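Inositol-1-monophosphatase SuhB (Mycobacterium tuberculosis, PDB 2Q74) probably hydrolyses inositol 1-phosphate to free myo-inositol and phosphate, a magnesium-dependent step in the route from glucose 6-phosphate to myo-inositol. Local coordinates at residues 239-242 with 243-247; 154-158 with 159-163; 59-62 with 63-67; 69-72 with 73-77; 22-25 with 26-29. One frame throughout, in Å; residues are numbered along the deposited sequence.

Contact 1. Residues 239-242 with 243-247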
loop_
_atom_site.group_PDB
_atom_site.type_symbol
_atom_site.label_atom_id
_atom_site.label_comp_id
_atom_site.label_asym_id
_atom_site.label_seq_id
_atom_site.Cartn_x
_atom_site.Cartn_y
_atom_site.Cartn_z
ATOM N N GLY A 239 3.931 -17.080 4.020
ATOM C CA GLY A 239 3.775 -15.932 4.919
ATOM C C GLY A 239 3.335 -16.278 6.330
ATOM O O GLY A 239 3.824 -15.696 7.293
ATOM N N ALA A 240 2.419 -17.230 6.450
ATOM C CA ALA A 240 1.909 -17.642 7.751
ATOM C C ALA A 240 3.064 -18.087 8.652
ATOM O O ALA A 240 3.168 -17.658 9.806
ATOM C CB ALA A 240 0.882 -18.752 7.587
ATOM N N LEU A 241 3.937 -18.917 8.092
ATOM C CA LEU A 241 5.086 -19.464 8.823
ATOM C C LEU A 241 6.004 -18.333 9.216
ATOM O O LEU A 241 6.532 -18.283 10.328
ATOM C CB LEU A 241 5.854 -20.452 7.945
ATOM C CG LEU A 241 6.660 -21.604 8.544
ATOM C CD1 LEU A 241 7.870 -21.937 7.620
ATOM C CD2 LEU A 241 7.126 -21.380 9.961
ATOM N N ILE A 242 6.201 -17.428 8.276
ATOM C CA ILE A 242 7.103 -16.308 8.476
ATOM C C ILE A 242 6.616 -15.459 9.648
ATOM O O ILE A 242 7.357 -15.248 10.619
ATOM C CB ILE A 242 7.253 -15.454 7.224
ATOM C CG1 ILE A 242 7.950 -16.267 6.107
ATOM C CG2 ILE A 242 8.066 -14.227 7.580
ATOM C CD1 ILE A 242 7.872 -15.673 4.713
ATOM N N ALA A 243 5.355 -15.026 9.587
ATOM C CA ALA A 243 4.755 -14.317 10.722
ATOM C C ALA A 243 4.892 -15.140 12.040
ATOM O O ALA A 243 5.277 -14.623 13.083
ATOM C CB ALA A 243 3.317 -13.959 10.419
ATOM N N ALA A 244 4.626 -16.428 11.971
ATOM C CA ALA A 244 4.695 -17.289 13.179
ATOM C C ALA A 244 6.107 -17.278 13.739
ATOM O O ALA A 244 6.319 -17.023 14.907
ATOM C CB ALA A 244 4.248 -18.709 12.864
ATOM N N GLU A 245 7.086 -17.489 12.885
ATOM C CA GLU A 245 8.473 -17.519 13.339
ATOM C C GLU A 245 8.982 -16.160 13.803
ATOM O O GLU A 245 10.094 -16.053 14.339
ATOM C CB GLU A 245 9.377 -18.058 12.228
ATOM C CG GLU A 245 9.228 -19.551 11.976
ATOM C CD GLU A 245 9.597 -20.389 13.170
ATOM O OE1 GLU A 245 10.547 -20.015 13.906
ATOM O OE2 GLU A 245 8.930 -21.430 13.371
ATOM N N ALA A 246 8.176 -15.130 13.585
ATOM C CA ALA A 246 8.493 -13.782 14.014
ATOM C C ALA A 246 7.804 -13.507 15.345
ATOM O O ALA A 246 7.849 -12.385 15.847
ATOM C CB ALA A 246 8.049 -12.753 12.919
ATOM N N GLY A 247 7.165 -14.537 15.902
ATOM C CA GLY A 247 6.497 -14.462 17.216
ATOM C C GLY A 247 5.007 -14.141 17.145
ATOM O O GLY A 247 4.345 -14.018 18.170
#

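Contact 2. Residues 154-158 with 159-163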
loop_
_atom_site.group_PDB
_atom_site.type_symbol
_atom_site.label_atom_id
_atom_site.label_comp_id
_atom_site.label_asym_id
_atom_site.label_seq_id
_atom_site.Cartn_x
_atom_site.Cartn_y
_atom_site.Cartn_z
ATOM N N HIS A 154 13.591 -14.208 8.679
ATOM C CA HIS A 154 14.502 -13.132 8.275
ATOM C C HIS A 154 14.036 -12.397 7.035
ATOM O O HIS A 154 13.274 -12.929 6.241
ATOM C CB HIS A 154 15.919 -13.660 8.055
ATOM C CG HIS A 154 16.378 -14.605 9.119
ATOM N ND1 HIS A 154 16.719 -14.192 10.387
ATOM C CD2 HIS A 154 16.527 -15.951 9.108
ATOM C CE1 HIS A 154 17.061 -15.242 11.113
ATOM N NE2 HIS A 154 16.954 -16.320 10.359
ATOM N N LEU A 155 14.486 -11.152 6.915
ATOM C CA LEU A 155 14.304 -10.316 5.736
ATOM C C LEU A 155 15.678 -10.100 5.120
ATOM O O LEU A 155 16.635 -9.790 5.846
ATOM C CB LEU A 155 13.759 -8.960 6.161
ATOM C CG LEU A 155 13.164 -7.976 5.141
ATOM C CD1 LEU A 155 13.065 -6.609 5.780
ATOM C CD2 LEU A 155 13.945 -7.874 3.891
ATOM N N THR A 156 15.787 -10.273 3.800
ATOM C CA THR A 156 17.050 -10.073 3.097
ATOM C C THR A 156 16.920 -8.974 2.058
ATOM O O THR A 156 16.067 -9.038 1.187
ATOM C CB THR A 156 17.521 -11.370 2.404
ATOM O OG1 THR A 156 17.643 -12.407 3.383
ATOM C CG2 THR A 156 18.858 -11.177 1.735
ATOM N N ASP A 157 17.781 -7.967 2.161
ATOM C CA ASP A 157 17.825 -6.844 1.203
ATOM C C ASP A 157 19.285 -6.471 0.895
ATOM O O ASP A 157 20.211 -7.241 1.208
ATOM C CB ASP A 157 17.053 -5.641 1.764
ATOM C CG ASP A 157 17.600 -5.155 3.110
ATOM O OD1 ASP A 157 18.814 -5.279 3.365
ATOM O OD2 ASP A 157 16.796 -4.647 3.925
ATOM N N GLU A 158 19.501 -5.293 0.305
ATOM C CA GLU A 158 20.867 -4.835 -0.026
ATOM C C GLU A 158 21.789 -4.776 1.205
ATOM O O GLU A 158 22.964 -5.110 1.116
ATOM C CB GLU A 158 20.861 -3.465 -0.735
ATOM C CG GLU A 158 20.560 -2.250 0.164
ATOM C CD GLU A 158 19.099 -1.861 0.128
ATOM O OE1 GLU A 158 18.735 -1.058 -0.776
ATOM O OE2 GLU A 158 18.325 -2.356 0.998
ATOM N N ARG A 159 21.239 -4.366 2.348
ATOM C CA ARG A 159 22.001 -4.257 3.596
ATOM C C ARG A 159 22.195 -5.595 4.317
ATOM O O ARG A 159 22.511 -5.606 5.505
ATOM C CB ARG A 159 21.295 -3.289 4.553
ATOM C CG ARG A 159 21.254 -1.869 4.072
ATOM C CD ARG A 159 20.588 -0.946 5.101
ATOM N NE ARG A 159 20.997 0.454 4.932
ATOM C CZ ARG A 159 22.199 0.945 5.250
ATOM N NH1 ARG A 159 23.155 0.160 5.758
ATOM N NH2 ARG A 159 22.457 2.236 5.052
ATOM N N GLY A 160 22.002 -6.714 3.610
ATOM C CA GLY A 160 22.161 -8.044 4.203
ATOM C C GLY A 160 20.906 -8.550 4.885
ATOM O O GLY A 160 19.819 -8.012 4.688
ATOM N N ARG A 161 21.078 -9.587 5.694
ATOM C CA ARG A 161 19.984 -10.298 6.349
ATOM C C ARG A 161 19.635 -9.781 7.751
ATOM O O ARG A 161 20.514 -9.593 8.565
ATOM C CB ARG A 161 20.351 -11.774 6.452
ATOM C CG ARG A 161 19.150 -12.660 6.599
ATOM C CD ARG A 161 19.492 -14.135 6.545
ATOM N NE ARG A 161 20.487 -14.502 7.557
ATOM C CZ ARG A 161 20.489 -15.636 8.260
ATOM N NH1 ARG A 161 19.538 -16.561 8.095
ATOM N NH2 ARG A 161 21.461 -15.852 9.153
ATOM N N HIS A 162 18.347 -9.595 8.040
ATOM C CA HIS A 162 17.885 -9.059 9.337
ATOM C C HIS A 162 16.860 -9.992 9.996
ATOM O O HIS A 162 16.092 -10.653 9.304
ATOM C CB HIS A 162 17.246 -7.675 9.170
ATOM C CG HIS A 162 17.832 -6.869 8.054
ATOM N ND1 HIS A 162 19.174 -6.561 7.977
ATOM C CD2 HIS A 162 17.255 -6.312 6.965
ATOM C CE1 HIS A 162 19.398 -5.851 6.884
ATOM N NE2 HIS A 162 18.251 -5.690 6.251
ATOM N N VAL A 163 16.849 -10.031 11.334
ATOM C CA VAL A 163 15.907 -10.854 12.080
ATOM C C VAL A 163 14.582 -10.128 12.113
ATOM O O VAL A 163 14.550 -8.922 12.293
ATOM C CB VAL A 163 16.369 -11.124 13.551
ATOM C CG1 VAL A 163 15.325 -11.929 14.336
ATOM C CG2 VAL A 163 17.679 -11.844 13.553
#

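Contact 3. Residues 59-62 with 63-67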
loop_
_atom_site.group_PDB
_atom_site.type_symbol
_atom_site.label_atom_id
_atom_site.label_comp_id
_atom_site.label_asym_id
_atom_site.label_seq_id
_atom_site.Cartn_x
_atom_site.Cartn_y
_atom_site.Cartn_z
ATOM N N VAL A 59 2.446 -13.734 -17.745
ATOM C CA VAL A 59 3.603 -13.694 -16.859
ATOM C C VAL A 59 3.464 -14.713 -15.738
ATOM O O VAL A 59 4.445 -15.344 -15.334
ATOM C CB VAL A 59 3.817 -12.316 -16.243
ATOM C CG1 VAL A 59 4.969 -12.384 -15.262
ATOM C CG2 VAL A 59 4.078 -11.283 -17.309
ATOM N N ASP A 60 2.232 -14.870 -15.262
ATOM C CA ASP A 60 1.913 -15.804 -14.194
ATOM C C ASP A 60 2.267 -17.226 -14.624
ATOM O O ASP A 60 2.942 -17.951 -13.895
ATOM C CB ASP A 60 0.430 -15.687 -13.828
ATOM C CG ASP A 60 0.096 -16.345 -12.522
ATOM O OD1 ASP A 60 0.664 -15.936 -11.480
ATOM O OD2 ASP A 60 -0.755 -17.262 -12.531
ATOM N N THR A 61 1.850 -17.601 -15.827
ATOM C CA THR A 61 2.143 -18.924 -16.361
ATOM C C THR A 61 3.634 -19.128 -16.585
ATOM O O THR A 61 4.191 -20.164 -16.224
ATOM C CB THR A 61 1.441 -19.145 -17.709
ATOM O OG1 THR A 61 0.079 -18.730 -17.604
ATOM C CG2 THR A 61 1.505 -20.612 -18.096
ATOM N N ASP A 62 4.270 -18.139 -17.204
ATOM C CA ASP A 62 5.685 -18.213 -17.519
ATOM C C ASP A 62 6.492 -18.476 -16.256
ATOM O O ASP A 62 7.372 -19.345 -16.238
ATOM C CB ASP A 62 6.155 -16.914 -18.180
ATOM C CG ASP A 62 5.603 -16.727 -19.608
ATOM O OD1 ASP A 62 5.263 -17.723 -20.287
ATOM O OD2 ASP A 62 5.517 -15.565 -20.053
ATOM N N THR A 63 6.165 -17.731 -15.199
ATOM C CA THR A 63 6.880 -17.808 -13.923
ATOM C C THR A 63 6.599 -19.120 -13.200
ATOM O O THR A 63 7.459 -19.674 -12.520
ATOM C CB THR A 63 6.482 -16.641 -13.006
ATOM O OG1 THR A 63 6.717 -15.399 -13.666
ATOM C CG2 THR A 63 7.276 -16.663 -11.715
ATOM N N GLU A 64 5.376 -19.606 -13.345
ATOM C CA GLU A 64 5.005 -20.934 -12.854
ATOM C C GLU A 64 5.872 -22.014 -13.520
ATOM O O GLU A 64 6.344 -22.945 -12.850
ATOM C CB GLU A 64 3.524 -21.194 -13.148
ATOM C CG GLU A 64 2.984 -22.554 -12.700
ATOM C CD GLU A 64 2.583 -22.584 -11.251
ATOM O OE1 GLU A 64 3.317 -21.986 -10.436
ATOM O OE2 GLU A 64 1.537 -23.204 -10.936
ATOM N N ARG A 65 6.073 -21.876 -14.833
ATOM C CA ARG A 65 6.936 -22.778 -15.582
ATOM C C ARG A 65 8.385 -22.731 -15.066
ATOM O O ARG A 65 8.997 -23.769 -14.845
ATOM C CB ARG A 65 6.879 -22.477 -17.092
ATOM C CG ARG A 65 7.260 -23.677 -17.935
ATOM C CD ARG A 65 7.211 -23.422 -19.423
ATOM N NE ARG A 65 5.864 -23.103 -19.903
ATOM C CZ ARG A 65 5.438 -21.893 -20.276
ATOM N NH1 ARG A 65 6.241 -20.835 -20.239
ATOM N NH2 ARG A 65 4.188 -21.736 -20.695
ATOM N N LEU A 66 8.917 -21.528 -14.871
ATOM C CA LEU A 66 10.265 -21.344 -14.342
ATOM C C LEU A 66 10.433 -22.097 -13.043
ATOM O O LEU A 66 11.401 -22.817 -12.851
ATOM C CB LEU A 66 10.548 -19.852 -14.113
ATOM C CG LEU A 66 11.944 -19.399 -13.644
ATOM C CD1 LEU A 66 12.129 -17.913 -13.897
ATOM C CD2 LEU A 66 12.195 -19.703 -12.190
ATOM N N LEU A 67 9.470 -21.930 -12.151
ATOM C CA LEU A 67 9.527 -22.537 -10.824
ATOM C C LEU A 67 9.416 -24.058 -10.855
ATOM O O LEU A 67 10.100 -24.749 -10.090
ATOM C CB LEU A 67 8.423 -21.966 -9.946
ATOM C CG LEU A 67 8.651 -20.545 -9.453
ATOM C CD1 LEU A 67 7.368 -19.994 -8.871
ATOM C CD2 LEU A 67 9.763 -20.497 -8.423
#

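Contact 4. Residues 69-72 with 73-77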
loop_
_atom_site.group_PDB
_atom_site.type_symbol
_atom_site.label_atom_id
_atom_site.label_comp_id
_atom_site.label_asym_id
_atom_site.label_seq_id
_atom_site.Cartn_x
_atom_site.Cartn_y
_atom_site.Cartn_z
ATOM N N ASP A 69 10.252 -26.050 -13.440
ATOM C CA ASP A 69 11.483 -26.553 -14.037
ATOM C C ASP A 69 12.600 -26.542 -13.014
ATOM O O ASP A 69 13.269 -27.542 -12.820
ATOM C CB ASP A 69 11.883 -25.720 -15.262
ATOM C CG ASP A 69 10.878 -25.838 -16.412
ATOM O OD1 ASP A 69 10.135 -26.840 -16.461
ATOM O OD2 ASP A 69 10.826 -24.929 -17.274
ATOM N N ARG A 70 12.785 -25.420 -12.339
ATOM C CA ARG A 70 13.863 -25.300 -11.367
ATOM C C ARG A 70 13.701 -26.292 -10.219
ATOM O O ARG A 70 14.675 -26.794 -9.666
ATOM C CB ARG A 70 13.944 -23.866 -10.841
ATOM C CG ARG A 70 14.427 -22.850 -11.877
ATOM C CD ARG A 70 15.907 -22.981 -12.138
ATOM N NE ARG A 70 16.681 -22.623 -10.953
ATOM C CZ ARG A 70 17.755 -23.268 -10.515
ATOM N NH1 ARG A 70 18.197 -24.350 -11.131
ATOM N NH2 ARG A 70 18.387 -22.837 -9.442
ATOM N N LEU A 71 12.458 -26.574 -9.866
ATOM C CA LEU A 71 12.169 -27.543 -8.828
ATOM C C LEU A 71 12.416 -28.964 -9.309
ATOM O O LEU A 71 12.823 -29.815 -8.527
ATOM C CB LEU A 71 10.738 -27.379 -8.322
ATOM C CG LEU A 71 10.548 -26.312 -7.235
ATOM C CD1 LEU A 71 9.082 -25.979 -7.044
ATOM C CD2 LEU A 71 11.171 -26.744 -5.914
ATOM N N ALA A 72 12.209 -29.207 -10.600
ATOM C CA ALA A 72 12.540 -30.495 -11.215
ATOM C C ALA A 72 14.032 -30.814 -11.095
ATOM O O ALA A 72 14.403 -31.966 -10.880
ATOM C CB ALA A 72 12.117 -30.507 -12.670
ATOM N N GLN A 73 14.874 -29.785 -11.207
ATOM C CA GLN A 73 16.327 -29.957 -11.175
ATOM C C GLN A 73 16.878 -29.903 -9.749
ATOM O O GLN A 73 17.809 -30.629 -9.421
ATOM C CB GLN A 73 17.044 -28.952 -12.096
ATOM C CG GLN A 73 16.137 -27.901 -12.665
ATOM C CD GLN A 73 16.772 -26.963 -13.648
ATOM O OE1 GLN A 73 17.673 -26.223 -13.313
ATOM N NE2 GLN A 73 16.258 -26.950 -14.860
ATOM N N LEU A 74 16.312 -29.059 -8.898
ATOM C CA LEU A 74 16.815 -28.926 -7.527
ATOM C C LEU A 74 16.164 -29.915 -6.553
ATOM O O LEU A 74 16.814 -30.402 -5.631
ATOM C CB LEU A 74 16.625 -27.497 -7.025
ATOM C CG LEU A 74 17.463 -26.435 -7.742
ATOM C CD1 LEU A 74 17.212 -25.065 -7.149
ATOM C CD2 LEU A 74 18.947 -26.778 -7.704
ATOM N N ARG A 75 14.879 -30.192 -6.762
ATOM C CA ARG A 75 14.124 -31.093 -5.910
ATOM C C ARG A 75 13.337 -32.104 -6.757
ATOM O O ARG A 75 12.096 -32.056 -6.801
ATOM C CB ARG A 75 13.172 -30.295 -4.999
ATOM C CG ARG A 75 13.828 -29.367 -3.940
ATOM C CD ARG A 75 15.050 -29.965 -3.245
ATOM N NE ARG A 75 14.916 -30.242 -1.809
ATOM C CZ ARG A 75 14.094 -31.128 -1.268
ATOM N NH1 ARG A 75 13.246 -31.802 -2.013
ATOM N NH2 ARG A 75 14.102 -31.317 0.041
ATOM N N PRO A 76 14.066 -33.039 -7.415
ATOM C CA PRO A 76 13.560 -34.019 -8.392
ATOM C C PRO A 76 12.183 -34.667 -8.143
ATOM O O PRO A 76 11.288 -34.511 -8.976
ATOM C CB PRO A 76 14.661 -35.078 -8.393
ATOM C CG PRO A 76 15.889 -34.290 -8.204
ATOM C CD PRO A 76 15.525 -33.202 -7.230
ATOM N N GLY A 77 12.005 -35.400 -7.051
ATOM C CA GLY A 77 10.768 -36.163 -6.882
ATOM C C GLY A 77 9.662 -35.456 -6.108
ATOM O O GLY A 77 8.669 -36.071 -5.729
#

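Contact 5. Residues 22-25 with 26-29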
loop_
_atom_site.group_PDB
_atom_site.type_symbol
_atom_site.label_atom_id
_atom_site.label_comp_id
_atom_site.label_asym_id
_atom_site.label_seq_id
_atom_site.Cartn_x
_atom_site.Cartn_y
_atom_site.Cartn_z
ATOM N N ALA A 22 12.648 -16.049 -9.286
ATOM C CA ALA A 22 11.343 -15.830 -9.894
ATOM C C ALA A 22 10.957 -14.343 -9.856
ATOM O O ALA A 22 10.421 -13.817 -10.831
ATOM C CB ALA A 22 10.294 -16.696 -9.217
ATOM N N ALA A 23 11.297 -13.653 -8.768
ATOM C CA ALA A 23 11.045 -12.221 -8.671
ATOM C C ALA A 23 11.768 -11.499 -9.800
ATOM O O ALA A 23 11.178 -10.680 -10.510
ATOM C CB ALA A 23 11.494 -11.687 -7.319
ATOM N N ALA A 24 13.042 -11.814 -9.978
ATOM C CA ALA A 24 13.845 -11.212 -11.043
ATOM C C ALA A 24 13.213 -11.428 -12.427
ATOM O O ALA A 24 13.280 -10.559 -13.311
ATOM C CB ALA A 24 15.260 -11.789 -11.021
ATOM N N PHE A 25 12.612 -12.599 -12.613
ATOM C CA PHE A 25 12.001 -12.970 -13.893
ATOM C C PHE A 25 10.700 -12.216 -14.110
ATOM O O PHE A 25 10.438 -11.723 -15.199
ATOM C CB PHE A 25 11.735 -14.476 -13.886
ATOM C CG PHE A 25 11.104 -14.995 -15.140
ATOM C CD1 PHE A 25 11.861 -15.224 -16.262
ATOM C CD2 PHE A 25 9.750 -15.295 -15.178
ATOM C CE1 PHE A 25 11.275 -15.736 -17.430
ATOM C CE2 PHE A 25 9.157 -15.798 -16.329
ATOM C CZ PHE A 25 9.920 -16.016 -17.456
ATOM N N VAL A 26 9.885 -12.136 -13.067
ATOM C CA VAL A 26 8.630 -11.386 -13.121
ATOM C C VAL A 26 8.899 -9.920 -13.441
ATOM O O VAL A 26 8.253 -9.312 -14.268
ATOM C CB VAL A 26 7.899 -11.476 -11.750
ATOM C CG1 VAL A 26 6.757 -10.483 -11.669
ATOM C CG2 VAL A 26 7.425 -12.900 -11.517
ATOM N N ARG A 27 9.862 -9.374 -12.730
ATOM C CA ARG A 27 10.260 -7.991 -12.831
ATOM C C ARG A 27 10.668 -7.699 -14.275
ATOM O O ARG A 27 10.287 -6.682 -14.865
ATOM C CB ARG A 27 11.396 -7.803 -11.831
ATOM C CG ARG A 27 11.992 -6.459 -11.730
ATOM C CD ARG A 27 12.233 -6.051 -10.277
ATOM N NE ARG A 27 12.607 -7.121 -9.348
ATOM C CZ ARG A 27 13.784 -7.746 -9.300
ATOM N NH1 ARG A 27 14.737 -7.469 -10.178
ATOM N NH2 ARG A 27 14.008 -8.667 -8.372
ATOM N N GLY A 28 11.390 -8.639 -14.871
ATOM C CA GLY A 28 11.804 -8.514 -16.257
ATOM C C GLY A 28 10.711 -8.765 -17.275
ATOM O O GLY A 28 10.606 -8.055 -18.279
ATOM N N ARG A 29 9.909 -9.797 -17.038
ATOM C CA ARG A 29 8.818 -10.140 -17.946
ATOM C C ARG A 29 7.730 -9.069 -17.980
ATOM O O ARG A 29 7.169 -8.790 -19.040
ATOM C CB ARG A 29 8.203 -11.483 -17.562
ATOM C CG ARG A 29 8.957 -12.701 -18.076
ATOM C CD ARG A 29 8.894 -12.811 -19.623
ATOM N NE ARG A 29 7.541 -13.099 -20.097
ATOM C CZ ARG A 29 7.038 -12.745 -21.286
ATOM N NH1 ARG A 29 7.753 -12.063 -22.171
ATOM N NH2 ARG A 29 5.784 -13.064 -21.585
#

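Contact 1. Residues 239-242 with 243-247
Leu241 and Glu245 stand one turn apart on helix 233-245, side by side and pointing the same way. Their link starts in the backbone, where Glu245 N donates to Leu241 O at 2.7 Å. Outward along the glutamate, CB rests 3.4 Å from Leu241 O. Because CG is turned anti to the carbonyl carbon (chi1 -72°), it swings back toward the preceding turn and meets Leu241 CD2 at 3.4 Å. A second bend at chi2 (-62°) keeps the carboxyl end beside the same methyl, with Glu245 OE2 3.9 Å from Leu241 CD2. The two oxygens find partners beyond this helix: OE1 accepts from Gly152 N at the start of strand 152-157, and OE2 from Gly150 N in the turn before it. Glutamate thus suits the position twice over, with methylenes for the leucine and a carboxylate for the turn.

Ile242 turns its branched chain to the sheet, against Tyr145, Ala147, Val136 and Ala153. Ala246 meets Ala219 of helix 211-220, an alanine on each side allowing a close approach. Earlier rungs are regular, Ala243 N donating to Gly239 O at 2.8 Å and Ala244 N to Ala240 O at 2.9 Å. At the end Gly247 takes a positive phi of 95°, where a CB would press on the preceding carbonyl O. Two bonds run back into the last turn, Ala246 N to Ala243 O at 3.0 Å and Gly247 N to Ala244 O at 2.8 Å. This is a Schellman motif, a classic C-terminal helix cap finished by glycine.

Contact 2. Residues 154-158 with 159-163
Leu155 pairs with His162, and Asp157 with Gly160, as hydrogen-bonded antiparallel partners of strands 152-157 and 160-163, which a type I turn from Asp157 to Gly160 joins into a tight hairpin. Leu155 N reaches His162 O at 2.9 Å, and His162 N returns the bond to Leu155 O at 2.8 Å. Gly160 has a positive phi, which glycine adopts readily, and closes the turn through its N, 3.0 Å from Asp157 O.

On the face that carries Leu155, the Asp157 carboxylate meets the edge of the His162 ring. With CG between the backbone N and the carbonyl carbon (chi1 58°), Asp157 leans over the partner strand. Weak bonds run from His162 NE2 to Asp157 OD2 at 2.9 Å and to Asp157 OD1 at 3.0 Å, the carboxylate and ring planes 58° apart. OD1 also takes a weak bond from Arg159 N, so one short acid ties turn to strand. Leu155, nonpolar, turns to Thr143 and Tyr145 of the neighbouring strand 143-148.

On the other face, Arg161 NH1 lies above the His154 ring, 3.2 Å from His154 CD2, with guanidinium and ring 47° apart. The aliphatic CG of Arg161 passes Thr156 OG1 at 3.6 Å.

The two histidines therefore sit in contrasting settings: Asp157 would tend to favour a protonated His162, whereas the arginine over His154 would tend to disfavour a charge there.

Contact 3. Residues 59-62 with 63-67
Asp62 and Arg65 extend side by side from helix 55-74, pointing the same way, with carboxylate and guanidinium planes 51° apart. The arginine starts with CG anti to its backbone N (chi1 -156°) and bends at chi3, which carries the guanidinium back along the helix toward the acid. Arg65 NH1 then donates to Asp62 OD1 at 3.3 Å, forming a salt bridge. The oxygen lies close to the guanidinium plane and is approached on its anti side, the less usual one for a carboxylate. Arg65 NH2 also passes Thr61 CG2 at 3.9 Å, the two chains crossing at a slant.

A second pair, Val59 and Thr63, likewise runs side by side. Thr63 OG1 donates to Val59 O at 2.8 Å, and Thr63 N donates to the same oxygen at 2.9 Å, the two arriving from opposite faces of the carbonyl plane. Threonine suits this buried face because its hydroxyl is satisfied by its own helix, while it packs on Phe25 and Val26 of helix 8-33. Val59 touches Ile106, and Asp60 lies beside Glu83 and Asp104, magnesium ligands by similarity, so this turn borders the probable active site.

The Asp62 carboxylate is shared: OD1 faces Arg65 and OD2 forms a salt bridge with Arg29. An acid flanked by two arginines would probably stay ionised, pairing charges both within its helix and across to the neighbouring one.

Contact 4. Residues 69-72 with 73-77
The last turn of helix 55-74 ends here, with Arg70 curling over Gln73 and Leu74 before the chain leaves helical geometry at Arg75. Bends at chi2 and chi3 (-74° and -66°) fold the long arginine back so that its guanidinium reaches the next turn. Arg70 NH1 donates to Gln73 OE1 at 2.9 Å, with the oxygen at the guanidinium edge and in its plane, and the amide stands almost perpendicular, at 82°, although the Gln73 chain is less surely placed. Leu74 CD1 lies over one guanidinium face, 3.4 Å from Arg70 NH2.

In the backbone, Leu74 N bonds Arg70 O at 2.9 Å and Arg75 N bonds Leu71 O at 2.7 Å. Proline suits the exit, since it has no N-H to continue the ladder; instead Pro76 CA approaches Ala72 O at 3.3 Å in a CA-H...O contact. Arg75 pairs with Asp78.

Of the two leucines Leu71 alone is buried, against Trp101 and Leu103, while Leu74 lies at the surface against the arginine. Arg70 combines a hydrogen bond to the uncharged amide of Gln73 with a salt bridge from NE to Glu21 of helix 8-33, and it is mainly the latter that would fix the tilt of its guanidinium.

Contact 5. Residues 22-25 with 26-29
Arg29 lays its CG over the face of the Phe25 ring, 3.7 Å from the ring centroid and 19° off the normal, a CH-pi contact between residues one turn apart on helix 8-33. The two chains lie side by side and point the same way. A chi1 of 180° holds the Phe25 ring out from the helix, and Arg29, with CG beside its backbone N (chi1 -82°), turns back to reach it; the closest side-chain atoms are Arg29 CG and Phe25 CZ, at 3.5 Å. An arginine suits this spot because its methylenes cover an aromatic face while its charged end travels on. In the backbone, Arg29 N bonds Phe25 O at 2.7 Å.

On another side of the helix Arg27 is bent at chi2 and chi3, and its guanidinium spreads over the backbone of Ala23 and Ala24, with Arg27 NH2 3.7 Å from Ala24 N. Alanine suits both places, being too short to push the flat group off. Val26 turns inward, and its CG2 comes 3.2 Å from Ala22 O, the carbonyl that accepts from Val26 N at 2.8 Å.

The next shell fixes the arginine ends. Arg29 has Asp62 and, through NH1, Glu32 as salt-bridge partners, and Arg27 NE donates to Val139 O. Phe25 rests on Leu66. Phe25 and Val26 thus pack on helix 55-74 beside the charged end of Arg29, and helices 8-33 and 55-74 together form an outer helical layer of the alpha-beta-alpha-beta-alpha sandwich.

In the fold
Along the chain the order is contact 5, 3, 4, 2, 1. Contacts 3 and 4 share helix 55-74, their centres about 14 Å apart, and contact 5 lies on the preceding helix 8-33, its centre about 10 Å from that of contact 3. Those two touch directly, through a salt bridge and nonpolar packing between the helices. Contact 2 is the edge hairpin of the larger sheet. Contact 1, about 16 Å from it between centres, lies on a helix packed against that sheet, consistent with the middle helical layer. The sheet thus separates two helical layers, with the probable magnesium site bordered by contact 3.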